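Local coordinates for protein putative Type I topoisomerase (Deinococcus radiodurans, PDB 3M4A) that binds duplex DNA and, as a type IB topoisomerase, probably breaks, passes and rejoins single DNA strands without ATP, at residues W92-T96 against L332-R336; G243-A248 against Y289-F295; Y51-Y55 against F67-A71. One frame throughout, in Å; residues are numbered along the deposited sequence. Where two conformers were deposited one is given.

Contact 1 (W92-T96 against L332-R336)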
ATOM      1  N   TRP A  92      10.569  -9.847  -5.739  1.00 17.60           N
ATOM      2  CA  TRP A  92       9.676  -9.954  -6.896  1.00 17.44           C
ATOM      3  C   TRP A  92       8.519 -10.918  -6.627  1.00 16.30           C
ATOM      4  O   TRP A  92       7.396 -10.668  -7.075  1.00 15.18           O
ATOM      5  CB  TRP A  92      10.415 -10.308  -8.193  1.00 17.90           C
ATOM      6  CG  TRP A  92      11.027 -11.663  -8.221  1.00 18.34           C
ATOM      7  CD1 TRP A  92      12.290 -11.988  -7.847  1.00 19.12           C
ATOM      8  CD2 TRP A  92      10.411 -12.881  -8.657  1.00 18.72           C
ATOM      9  NE1 TRP A  92      12.506 -13.331  -8.018  1.00 19.34           N
ATOM     10  CE2 TRP A  92      11.368 -13.906  -8.512  1.00 18.05           C
ATOM     11  CE3 TRP A  92       9.145 -13.206  -9.151  1.00 18.73           C
ATOM     12  CZ2 TRP A  92      11.103 -15.234  -8.842  1.00 18.56           C
ATOM     13  CZ3 TRP A  92       8.881 -14.542  -9.485  1.00 19.61           C
ATOM     14  CH2 TRP A  92       9.861 -15.528  -9.333  1.00 18.84           C
ATOM     15  N   GLN A  93       8.777 -11.977  -5.856  1.00 15.57           N
ATOM     16  CA  GLN A  93       7.731 -12.933  -5.479  1.00 15.89           C
ATOM     17  C   GLN A  93       6.697 -12.324  -4.532  1.00 15.19           C
ATOM     18  O   GLN A  93       5.484 -12.462  -4.746  1.00 15.80           O
ATOM     19  CB  GLN A  93       8.342 -14.166  -4.807  1.00 15.72           C
ATOM     20  CG  GLN A  93       9.265 -14.953  -5.693  1.00 16.82           C
ATOM     21  CD  GLN A  93       9.918 -16.094  -4.943  1.00 17.73           C
ATOM     22  OE1 GLN A  93      10.747 -15.876  -4.065  1.00 21.17           O
ATOM     23  NE2 GLN A  93       9.548 -17.313  -5.290  1.00 21.57           N
ATOM     24  N   ARG A  94       7.174 -11.668  -3.480  1.00 14.16           N
ATOM     25  CA  ARG A  94       6.275 -11.024  -2.526  1.00 13.56           C
ATOM     26  C   ARG A  94       5.436  -9.934  -3.206  1.00 12.39           C
ATOM     27  O   ARG A  94       4.229  -9.832  -2.948  1.00 12.12           O
ATOM     28  CB  ARG A  94       7.032 -10.433  -1.338  1.00 13.53           C
ATOM     29  CG  ARG A  94       6.113 -10.038  -0.191  1.00 14.34           C
ATOM     30  CD  ARG A  94       6.886  -9.479   0.974  1.00 14.94           C
ATOM     31  NE  ARG A  94       6.020  -8.869   1.988  1.00 14.80           N
ATOM     32  CZ  ARG A  94       5.459  -9.538   2.993  1.00 15.06           C
ATOM     33  NH1 ARG A  94       5.678 -10.841   3.146  1.00 15.42           N
ATOM     34  NH2 ARG A  94       4.698  -8.899   3.871  1.00 14.86           N
ATOM     35  N   LEU A  95       6.058  -9.145  -4.077  1.00 12.00           N
ATOM     36  CA  LEU A  95       5.347  -8.043  -4.743  1.00 11.82           C
ATOM     37  C   LEU A  95       4.324  -8.517  -5.776  1.00 11.51           C
ATOM     38  O   LEU A  95       3.279  -7.888  -5.950  1.00 10.32           O
ATOM     39  CB  LEU A  95       6.334  -7.077  -5.414  1.00 12.06           C
ATOM     40  CG  LEU A  95       7.169  -6.177  -4.492  1.00 13.05           C
ATOM     41  CD1 LEU A  95       7.927  -5.135  -5.296  1.00 13.86           C
ATOM     42  CD2 LEU A  95       6.296  -5.518  -3.431  1.00 12.95           C
ATOM     43  N   THR A  96       4.620  -9.600  -6.489  1.00 11.22           N
ATOM     44  CA  THR A  96       3.638 -10.156  -7.421  1.00 11.17           C
ATOM     45  C   THR A  96       2.401 -10.590  -6.659  1.00 11.12           C
ATOM     46  O   THR A  96       1.282 -10.349  -7.094  1.00 11.11           O
ATOM     47  CB  THR A  96       4.219 -11.382  -8.169  0.50 11.28           C
ATOM     48  OG1 THR A  96       5.455 -11.015  -8.786  0.50 10.67           O
ATOM     49  CG2 THR A  96       3.251 -11.876  -9.233  0.50 11.11           C
ATOM     50  N   LEU A 332       6.968  -8.078 -13.363  1.00 10.10           N
ATOM     51  CA  LEU A 332       7.468  -8.937 -12.291  1.00 11.48           C
ATOM     52  C   LEU A 332       7.201 -10.406 -12.598  1.00 12.27           C
ATOM     53  O   LEU A 332       8.043 -11.267 -12.326  1.00 12.56           O
ATOM     54  CB  LEU A 332       6.860  -8.570 -10.947  1.00 11.40           C
ATOM     55  CG  LEU A 332       7.251  -7.188 -10.419  1.00 11.78           C
ATOM     56  CD1 LEU A 332       6.430  -6.882  -9.159  1.00 14.79           C
ATOM     57  CD2 LEU A 332       8.761  -7.079 -10.129  1.00 12.89           C
ATOM     58  N   GLU A 333       6.035 -10.683 -13.171  1.00 12.98           N
ATOM     59  CA  GLU A 333       5.693 -12.054 -13.567  1.00 14.15           C
ATOM     60  C   GLU A 333       6.671 -12.640 -14.611  1.00 14.14           C
ATOM     61  O   GLU A 333       6.854 -13.863 -14.665  1.00 14.98           O
ATOM     62  CB  GLU A 333       4.229 -12.138 -14.032  1.00 14.26           C
ATOM     63  CG  GLU A 333       3.254 -12.036 -12.853  1.00 16.73           C
ATOM     64  CD  GLU A 333       1.783 -12.029 -13.251  1.00 17.48           C
ATOM     65  OE1 GLU A 333       1.443 -11.560 -14.367  1.00 23.58           O
ATOM     66  OE2 GLU A 333       0.963 -12.481 -12.414  1.00 22.34           O
ATOM     67  N   SER A 334       7.324 -11.794 -15.404  1.00 14.29           N
ATOM     68  CA  SER A 334       8.289 -12.297 -16.384  1.00 15.01           C
ATOM     69  C   SER A 334       9.506 -12.966 -15.730  1.00 15.77           C
ATOM     70  O   SER A 334      10.181 -13.767 -16.376  1.00 15.83           O
ATOM     71  CB  SER A 334       8.746 -11.187 -17.334  1.00 14.38           C
ATOM     72  OG  SER A 334       9.586 -10.253 -16.692  1.00 13.62           O
ATOM     73  N   GLU A 335       9.790 -12.639 -14.470  1.00 16.29           N
ATOM     74  CA  GLU A 335      10.925 -13.241 -13.765  1.00 18.32           C
ATOM     75  C   GLU A 335      10.641 -14.721 -13.488  1.00 20.20           C
ATOM     76  O   GLU A 335      11.544 -15.559 -13.562  1.00 20.09           O
ATOM     77  CB  GLU A 335      11.222 -12.485 -12.465  1.00 17.30           C
ATOM     78  CG  GLU A 335      12.498 -12.940 -11.710  1.00 15.63           C
ATOM     79  CD  GLU A 335      13.817 -12.542 -12.373  1.00 13.89           C
ATOM     80  OE1 GLU A 335      13.835 -11.858 -13.414  1.00 11.44           O
ATOM     81  OE2 GLU A 335      14.870 -12.925 -11.828  1.00 13.87           O
ATOM     82  N   ARG A 336       9.385 -15.037 -13.178  1.00 22.85           N
ATOM     83  CA  ARG A 336       8.946 -16.423 -13.015  1.00 24.62           C
ATOM     84  C   ARG A 336       9.113 -17.184 -14.318  1.00 26.16           C
ATOM     85  O   ARG A 336       9.625 -18.308 -14.330  1.00 26.25           O
ATOM     86  CB  ARG A 336       7.479 -16.475 -12.571  1.00 24.73           C
ATOM     87  CG  ARG A 336       6.911 -17.886 -12.409  1.00 24.92           C
ATOM     88  CD  ARG A 336       5.512 -17.856 -11.837  1.00 27.51           C
ATOM     89  NE  ARG A 336       5.492 -17.283 -10.491  1.00 30.81           N
ATOM     90  CZ  ARG A 336       5.867 -17.925  -9.382  1.00 32.34           C
ATOM     91  NH1 ARG A 336       6.295 -19.189  -9.427  1.00 33.97           N
ATOM     92  NH2 ARG A 336       5.812 -17.303  -8.212  1.00 32.49           N
TER
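W92 opens the first segment and makes the broadest contact of its five residues, 110 Å² of the 414 Å² buried on both sides. Its indole reaches the second helix, where E335 CG sits 3.6 Å from the centroid of the five-membered ring and 13° off the ring normal, a CH-pi contact over the face. The six-membered part continues along the same helix: W92 CZ3 is 3.8 Å from R336 N and lies over one face of the R336 guanidinium, while W92 CE3 is 3.9 Å from L332 O. At the base of the ring, W92 CB meets L332 CD2 at 4.1 Å. The E335 carboxylate does not end on the indole; its OE1 forms a salt bridge with R297.

R94 turns to another side, pairing with D237. One turn on from W92, L95 CB touches L332 CD1 at 3.8 Å. T96 donates from OG1 to W92 O (2.6 Å), within its own helix; in this conformer T96 OG1 also lies 3.6 Å from L332 CB, while T96 CG2 lies 3.6 Å from E333 CG. L332 therefore packs against W92, L95 and T96, an i, i+3, i+4 set on one helical face.

Backbones approach most closely at W92 and L332, whose CA atoms are 5.9 Å apart. The short axes pass at 9.5 Å with a signed crossing angle of -125°. This is interhelical van der Waals packing, joining the C-terminal helix 323-337 to helix 91-113 of the largely helical topoisomerase IB catalytic core.

Contact 2 (G243-A248 against Y289-F295)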
ATOM      1  N   GLY A 243       7.503   2.267  -4.241  1.00  4.47           N
ATOM      2  CA  GLY A 243       8.852   2.613  -4.691  1.00  5.09           C
ATOM      3  C   GLY A 243       9.256   1.962  -6.008  1.00  4.28           C
ATOM      4  O   GLY A 243       9.807   2.614  -6.883  1.00  4.82           O
ATOM      5  N   THR A 244       8.942   0.676  -6.140  1.00  4.36           N
ATOM      6  CA  THR A 244       9.207  -0.095  -7.347  1.00  4.67           C
ATOM      7  C   THR A 244       8.377   0.454  -8.529  1.00  3.53           C
ATOM      8  O   THR A 244       8.906   0.638  -9.629  1.00  3.90           O
ATOM      9  CB  THR A 244       8.933  -1.581  -7.119  1.00  4.96           C
ATOM     10  OG1 THR A 244       9.817  -2.074  -6.101  1.00  4.97           O
ATOM     11  CG2 THR A 244       9.117  -2.406  -8.406  1.00  4.27           C
ATOM     12  N   LEU A 245       7.099   0.760  -8.263  1.00  4.18           N
ATOM     13  CA  LEU A 245       6.200   1.323  -9.273  1.00  4.71           C
ATOM     14  C   LEU A 245       6.721   2.678  -9.766  1.00  4.48           C
ATOM     15  O   LEU A 245       6.826   2.910 -10.969  1.00  4.76           O
ATOM     16  CB  LEU A 245       4.787   1.450  -8.718  1.00  4.89           C
ATOM     17  CG  LEU A 245       3.768   2.085  -9.659  1.00  4.98           C
ATOM     18  CD1 LEU A 245       3.524   1.204 -10.881  1.00  6.46           C
ATOM     19  CD2 LEU A 245       2.461   2.409  -8.936  1.00  6.77           C
ATOM     20  N   LEU A 246       7.051   3.566  -8.822  1.00  4.80           N
ATOM     21  CA  LEU A 246       7.566   4.899  -9.172  1.00  4.85           C
ATOM     22  C   LEU A 246       8.851   4.796 -10.000  1.00  4.84           C
ATOM     23  O   LEU A 246       9.002   5.484 -11.001  1.00  4.37           O
ATOM     24  CB  LEU A 246       7.772   5.769  -7.917  1.00  4.79           C
ATOM     25  CG  LEU A 246       8.015   7.256  -8.153  1.00  6.53           C
ATOM     26  CD1 LEU A 246       6.789   7.916  -8.721  1.00  7.46           C
ATOM     27  CD2 LEU A 246       8.418   7.937  -6.858  1.00  7.84           C
ATOM     28  N   ALA A 247       9.753   3.907  -9.591  1.00  4.50           N
ATOM     29  CA  ALA A 247      10.964   3.633 -10.358  1.00  5.10           C
ATOM     30  C   ALA A 247      10.637   3.146 -11.772  1.00  4.74           C
ATOM     31  O   ALA A 247      11.199   3.634 -12.760  1.00  4.88           O
ATOM     32  CB  ALA A 247      11.844   2.631  -9.625  1.00  5.38           C
ATOM     33  N   ALA A 248       9.708   2.206 -11.877  1.00  4.51           N
ATOM     34  CA  ALA A 248       9.358   1.651 -13.184  1.00  5.09           C
ATOM     35  C   ALA A 248       8.733   2.711 -14.105  1.00  5.04           C
ATOM     36  O   ALA A 248       9.033   2.779 -15.301  1.00  5.24           O
ATOM     37  CB  ALA A 248       8.419   0.457 -13.005  1.00  3.98           C
ATOM     38  N   TYR A 289      14.009  -1.174  -1.238  1.00 14.37           N
ATOM     39  CA  TYR A 289      12.706  -0.734  -1.715  1.00 13.92           C
ATOM     40  C   TYR A 289      12.437  -1.071  -3.187  1.00 13.23           C
ATOM     41  O   TYR A 289      11.410  -1.680  -3.484  1.00 13.86           O
ATOM     42  CB  TYR A 289      12.473   0.748  -1.370  1.00 14.09           C
ATOM     43  CG  TYR A 289      12.246   0.951   0.116  1.00 14.10           C
ATOM     44  CD1 TYR A 289      13.308   1.227   0.980  1.00 15.08           C
ATOM     45  CD2 TYR A 289      10.978   0.814   0.664  1.00 13.82           C
ATOM     46  CE1 TYR A 289      13.103   1.384   2.347  1.00 14.73           C
ATOM     47  CE2 TYR A 289      10.762   0.973   2.032  1.00 14.36           C
ATOM     48  CZ  TYR A 289      11.825   1.256   2.866  1.00 15.76           C
ATOM     49  OH  TYR A 289      11.588   1.417   4.223  1.00 17.42           O
ATOM     50  N   ILE A 290      13.352  -0.733  -4.093  1.00 11.64           N
ATOM     51  CA  ILE A 290      13.119  -0.968  -5.523  1.00 11.24           C
ATOM     52  C   ILE A 290      13.502  -2.403  -5.876  1.00 10.92           C
ATOM     53  O   ILE A 290      14.658  -2.815  -5.678  1.00 10.77           O
ATOM     54  CB  ILE A 290      13.942  -0.011  -6.419  1.00 10.79           C
ATOM     55  CG1 ILE A 290      13.642   1.463  -6.113  1.00 10.39           C
ATOM     56  CG2 ILE A 290      13.665  -0.285  -7.893  1.00 10.70           C
ATOM     57  CD1 ILE A 290      14.583   2.436  -6.780  1.00 10.72           C
ATOM     58  N   CYS A 291      12.551  -3.165  -6.407  1.00 10.47           N
ATOM     59  CA  CYS A 291      12.845  -4.532  -6.851  1.00 10.49           C
ATOM     60  C   CYS A 291      13.838  -4.493  -8.026  1.00  9.77           C
ATOM     61  O   CYS A 291      13.597  -3.833  -9.019  1.00  9.39           O
ATOM     62  CB  CYS A 291      11.554  -5.258  -7.235  1.00 10.59           C
ATOM     63  SG  CYS A 291      11.844  -6.917  -7.857  1.00 12.92           S
ATOM     64  N   PRO A 292      14.965  -5.230  -7.925  1.00  9.64           N
ATOM     65  CA  PRO A 292      15.986  -5.142  -8.969  1.00  9.54           C
ATOM     66  C   PRO A 292      15.542  -5.650 -10.333  1.00  8.72           C
ATOM     67  O   PRO A 292      16.131  -5.309 -11.360  1.00  9.03           O
ATOM     68  CB  PRO A 292      17.128  -6.018  -8.421  1.00  9.83           C
ATOM     69  CG  PRO A 292      16.497  -6.935  -7.481  1.00 10.68           C
ATOM     70  CD  PRO A 292      15.327  -6.187  -6.869  1.00 10.18           C
ATOM     71  N   VAL A 293      14.489  -6.454 -10.359  1.00  8.86           N
ATOM     72  CA  VAL A 293      13.957  -6.925 -11.624  1.00  8.62           C
ATOM     73  C   VAL A 293      13.638  -5.773 -12.581  1.00  8.35           C
ATOM     74  O   VAL A 293      13.897  -5.865 -13.773  1.00  7.95           O
ATOM     75  CB  VAL A 293      12.730  -7.840 -11.403  1.00  8.79           C
ATOM     76  CG1 VAL A 293      12.031  -8.159 -12.738  1.00  9.36           C
ATOM     77  CG2 VAL A 293      13.170  -9.127 -10.687  1.00  9.01           C
ATOM     78  N   ILE A 294      13.109  -4.664 -12.062  1.00  8.19           N
ATOM     79  CA  ILE A 294      12.762  -3.503 -12.882  0.50  8.03           C
ATOM     80  C   ILE A 294      13.995  -2.918 -13.588  1.00  7.64           C
ATOM     81  O   ILE A 294      13.944  -2.506 -14.761  1.00  7.47           O
ATOM     82  CB  ILE A 294      12.035  -2.432 -11.995  0.50  7.94           C
ATOM     83  CG1 ILE A 294      10.548  -2.785 -11.864  0.50  7.36           C
ATOM     84  CG2 ILE A 294      12.186  -1.023 -12.547  0.50  7.35           C
ATOM     85  CD1 ILE A 294      10.278  -4.140 -11.238  0.50  5.32           C
ATOM     86  N   PHE A 295      15.112  -2.885 -12.846  1.00  8.56           N
ATOM     87  CA  PHE A 295      16.402  -2.400 -13.358  1.00  8.69           C
ATOM     88  C   PHE A 295      16.992  -3.382 -14.381  1.00  8.69           C
ATOM     89  O   PHE A 295      17.482  -2.955 -15.420  1.00  8.39           O
ATOM     90  CB  PHE A 295      17.385  -2.179 -12.202  1.00  9.94           C
ATOM     91  CG  PHE A 295      17.112  -0.937 -11.386  1.00  9.91           C
ATOM     92  CD1 PHE A 295      15.953  -0.183 -11.563  1.00 11.17           C
ATOM     93  CD2 PHE A 295      18.023  -0.524 -10.432  1.00 11.67           C
ATOM     94  CE1 PHE A 295      15.728   0.958 -10.811  1.00 11.70           C
ATOM     95  CE2 PHE A 295      17.792   0.630  -9.669  1.00 12.20           C
ATOM     96  CZ  PHE A 295      16.635   1.356  -9.868  1.00 12.65           C
TER
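A shallow hollow in the bend before helix 292-299 receives the T244 side chain, which has the largest covered area here, 80 Å². T244 OG1 accepts from C291 N at 3.0 Å with an angle of 163°, and is also hydrogen-bonded to T240 O one turn back. T244 CG2 fills the space beside I294 CD1 (3.5 Å). G243 lies close under the bend, its O 4.1 Å from I290 CG1. The backbones come nearest at T244 and I290, with CA atoms 4.4 Å apart.

Further along, A247 CB presses against I290 CG2 (3.8 Å), with F295 CE1 farther off at 4.4 Å, and I294 fills the dip over A248, with CG2 3.9 Å from A248 CA and CG1 4.0 Å from A248 CB. The fit works both ways: T244 projects into the bend, and I294 settles over A248. C291, meanwhile, is the N-cap of helix 292-299: its SG accepts a weak bond from V293 N (3.7 Å). The arrangement is an N-capped helix start packed against a neighbouring helix, here within the catalytic core.

Contact 3 (Y51-Y55 against F67-A71)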
ATOM      1  N   TYR A  51     -12.749 -20.935  17.896  1.00 45.04           N
ATOM      2  CA  TYR A  51     -13.029 -19.947  16.846  1.00 44.99           C
ATOM      3  C   TYR A  51     -14.332 -20.292  16.121  1.00 44.88           C
ATOM      4  O   TYR A  51     -14.622 -21.463  15.870  1.00 44.65           O
ATOM      5  CB  TYR A  51     -11.877 -19.882  15.835  1.00 44.96           C
ATOM      6  CG  TYR A  51     -10.630 -19.137  16.290  1.00 44.78           C
ATOM      7  CD1 TYR A  51     -10.449 -18.732  17.618  1.00 45.13           C
ATOM      8  CD2 TYR A  51      -9.612 -18.863  15.384  1.00 44.86           C
ATOM      9  CE1 TYR A  51      -9.293 -18.058  18.015  1.00 45.02           C
ATOM     10  CE2 TYR A  51      -8.458 -18.194  15.771  1.00 45.01           C
ATOM     11  CZ  TYR A  51      -8.304 -17.794  17.085  1.00 44.96           C
ATOM     12  OH  TYR A  51      -7.154 -17.136  17.453  1.00 45.09           O
ATOM     13  N   GLN A  52     -15.108 -19.261  15.796  1.00 44.91           N
ATOM     14  CA  GLN A  52     -16.431 -19.436  15.203  1.00 45.02           C
ATOM     15  C   GLN A  52     -16.421 -19.012  13.736  1.00 45.08           C
ATOM     16  O   GLN A  52     -15.666 -18.113  13.346  1.00 44.96           O
ATOM     17  CB  GLN A  52     -17.468 -18.615  15.975  1.00 45.13           C
ATOM     18  CG  GLN A  52     -17.374 -18.748  17.495  1.00 45.39           C
ATOM     19  CD  GLN A  52     -18.387 -17.883  18.216  1.00 45.34           C
ATOM     20  OE1 GLN A  52     -19.540 -17.781  17.796  1.00 45.86           O
ATOM     21  NE2 GLN A  52     -17.963 -17.255  19.308  1.00 45.87           N
ATOM     22  N   ASP A  53     -17.275 -19.658  12.942  1.00 45.03           N
ATOM     23  CA  ASP A  53     -17.365 -19.424  11.496  1.00 44.82           C
ATOM     24  C   ASP A  53     -15.970 -19.353  10.861  1.00 44.58           C
ATOM     25  O   ASP A  53     -15.570 -18.332  10.293  1.00 44.71           O
ATOM     26  CB  ASP A  53     -18.193 -18.165  11.202  1.00 45.09           C
ATOM     27  CG  ASP A  53     -18.858 -18.196   9.820  1.00 45.54           C
ATOM     28  OD1 ASP A  53     -18.806 -19.244   9.135  1.00 46.85           O
ATOM     29  OD2 ASP A  53     -19.446 -17.163   9.422  1.00 46.50           O
ATOM     30  N   VAL A  54     -15.234 -20.454  10.987  1.00 44.16           N
ATOM     31  CA  VAL A  54     -13.877 -20.549  10.463  1.00 43.90           C
ATOM     32  C   VAL A  54     -13.908 -20.873   8.966  1.00 43.61           C
ATOM     33  O   VAL A  54     -14.660 -21.744   8.527  1.00 43.18           O
ATOM     34  CB  VAL A  54     -13.055 -21.620  11.225  1.00 43.89           C
ATOM     35  CG1 VAL A  54     -11.697 -21.848  10.563  1.00 43.80           C
ATOM     36  CG2 VAL A  54     -12.877 -21.218  12.688  1.00 43.82           C
ATOM     37  N   TYR A  55     -13.103 -20.140   8.196  1.00 43.35           N
ATOM     38  CA  TYR A  55     -12.902 -20.397   6.767  1.00 43.19           C
ATOM     39  C   TYR A  55     -11.440 -20.777   6.543  1.00 42.97           C
ATOM     40  O   TYR A  55     -10.543 -20.260   7.213  1.00 42.75           O
ATOM     41  CB  TYR A  55     -13.240 -19.163   5.934  1.00 43.30           C
ATOM     42  CG  TYR A  55     -14.721 -18.878   5.785  1.00 43.50           C
ATOM     43  CD1 TYR A  55     -15.472 -18.406   6.860  1.00 43.39           C
ATOM     44  CD2 TYR A  55     -15.366 -19.054   4.560  1.00 43.51           C
ATOM     45  CE1 TYR A  55     -16.826 -18.130   6.724  1.00 43.20           C
ATOM     46  CE2 TYR A  55     -16.719 -18.782   4.414  1.00 43.38           C
ATOM     47  CZ  TYR A  55     -17.446 -18.321   5.500  1.00 43.54           C
ATOM     48  OH  TYR A  55     -18.789 -18.047   5.358  1.00 43.68           O
ATOM     49  N   PHE A  67      -9.220 -17.951   8.418  1.00 32.96           N
ATOM     50  CA  PHE A  67      -9.777 -16.837   9.196  1.00 33.42           C
ATOM     51  C   PHE A  67     -11.118 -17.184   9.873  1.00 33.90           C
ATOM     52  O   PHE A  67     -11.938 -17.916   9.318  1.00 33.99           O
ATOM     53  CB  PHE A  67      -9.909 -15.569   8.332  1.00 33.16           C
ATOM     54  CG  PHE A  67     -10.960 -15.653   7.249  1.00 32.65           C
ATOM     55  CD1 PHE A  67     -12.288 -15.332   7.517  1.00 32.40           C
ATOM     56  CD2 PHE A  67     -10.617 -16.023   5.959  1.00 32.42           C
ATOM     57  CE1 PHE A  67     -13.255 -15.403   6.520  1.00 32.62           C
ATOM     58  CE2 PHE A  67     -11.577 -16.086   4.958  1.00 32.40           C
ATOM     59  CZ  PHE A  67     -12.896 -15.775   5.239  1.00 32.62           C
ATOM     60  N   GLY A  68     -11.326 -16.637  11.070  1.00 34.48           N
ATOM     61  CA  GLY A  68     -12.570 -16.830  11.817  1.00 34.86           C
ATOM     62  C   GLY A  68     -12.766 -15.746  12.867  1.00 35.40           C
ATOM     63  O   GLY A  68     -12.110 -14.703  12.815  1.00 35.25           O
ATOM     64  N   ARG A  69     -13.661 -16.002  13.824  1.00 35.92           N
ATOM     65  CA  ARG A  69     -13.994 -15.020  14.861  1.00 36.44           C
ATOM     66  C   ARG A  69     -13.948 -15.614  16.267  1.00 36.58           C
ATOM     67  O   ARG A  69     -14.446 -16.717  16.503  1.00 36.31           O
ATOM     68  CB  ARG A  69     -15.379 -14.421  14.600  1.00 36.64           C
ATOM     69  CG  ARG A  69     -15.416 -13.461  13.428  1.00 37.02           C
ATOM     70  CD  ARG A  69     -16.840 -13.092  13.049  1.00 37.32           C
ATOM     71  NE  ARG A  69     -16.909 -12.470  11.726  1.00 38.03           N
ATOM     72  CZ  ARG A  69     -16.590 -11.203  11.454  1.00 38.47           C
ATOM     73  NH1 ARG A  69     -16.163 -10.379  12.410  1.00 39.04           N
ATOM     74  NH2 ARG A  69     -16.695 -10.754  10.208  1.00 38.48           N
ATOM     75  N   ASP A  70     -13.345 -14.868  17.193  1.00 36.88           N
ATOM     76  CA  ASP A  70     -13.339 -15.240  18.602  1.00 37.20           C
ATOM     77  C   ASP A  70     -14.657 -14.809  19.259  1.00 37.51           C
ATOM     78  O   ASP A  70     -15.517 -14.216  18.603  1.00 37.60           O
ATOM     79  CB  ASP A  70     -12.116 -14.649  19.330  1.00 37.35           C
ATOM     80  CG  ASP A  70     -12.111 -13.117  19.372  1.00 37.51           C
ATOM     81  OD1 ASP A  70     -13.164 -12.479  19.184  1.00 37.47           O
ATOM     82  OD2 ASP A  70     -11.024 -12.549  19.603  1.00 38.47           O
ATOM     83  N   ALA A  71     -14.811 -15.109  20.549  1.00 37.69           N
ATOM     84  CA  ALA A  71     -16.040 -14.785  21.280  1.00 37.88           C
ATOM     85  C   ALA A  71     -16.413 -13.303  21.164  1.00 38.12           C
ATOM     86  O   ALA A  71     -17.584 -12.969  20.959  1.00 38.30           O
ATOM     87  CB  ALA A  71     -15.910 -15.191  22.748  1.00 37.75           C
TER
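Four backbone hydrogen bonds tie the segments together in two antiparallel hydrogen-bonded pairs. Between Q52 and R69, Q52 N donates to R69 O at 2.7 Å (168°) and R69 N returns to Q52 O at 3.0 Å (152°). Between Y55 and F67, Y55 N reaches F67 O at 2.7 Å (173°) and F67 N reaches Y55 O at 2.9 Å (160°). D53 and V54 separate the pairs on one side but G68 alone on the other, so the register slips by one: a beta bulge, at the point where the chain turns a corner through the left-handed backbone of D53 (phi/psi 45°/61°).

Weaker CA-H...O contacts supplement these bonds, from Y51 CA to R69 O and from V54 CA to F67 O, both 3.5 Å. Opposite the bulge, an ideal CB on G68 would come within 3.0 Å of V54 CG2 and 3.2 Å of Q52 O, too tight for a larger residue in this geometry.

Y55 and F67 project from the same face as Q52 and R69. Their rings are nearly parallel (3°) but slid apart, with centroids 5.1 Å apart; instead, Y55 CB covers the F67 ring, 3.7 Å from its centroid. D70 accepts from R74 N and Q76 NE2. The chemistry implies a hairpin held mainly by main-chain bonds, its bulge accommodated by glycine, with aromatic packing of Y55 on F67 beside the second bonded pair.

Contact 3 closes first along the chain, within the 54-56/64-69 hairpin of the N-terminal domain; contact 1 then opens on helix 91-113 and closes only on the C-terminal helix 323-337, with contact 2 nested inside that span. Contacts 1 and 2 have centres 12 Å apart and are continuous: L332 CD2 lies 3.5 Å from I294 CD1, and W92 CB 3.7 Å from C291 SG. Helices 91-113, 235-254, 292-299 and 323-337 therefore pack as one cluster. Contact 3 stands apart, its centre 32 Å from that of contact 1 and 38 Å from that of contact 2. Nearest atoms lie about 20, 16 and 11 Å from the bound DNA for contacts 1, 2 and 3, so all three are structural packing.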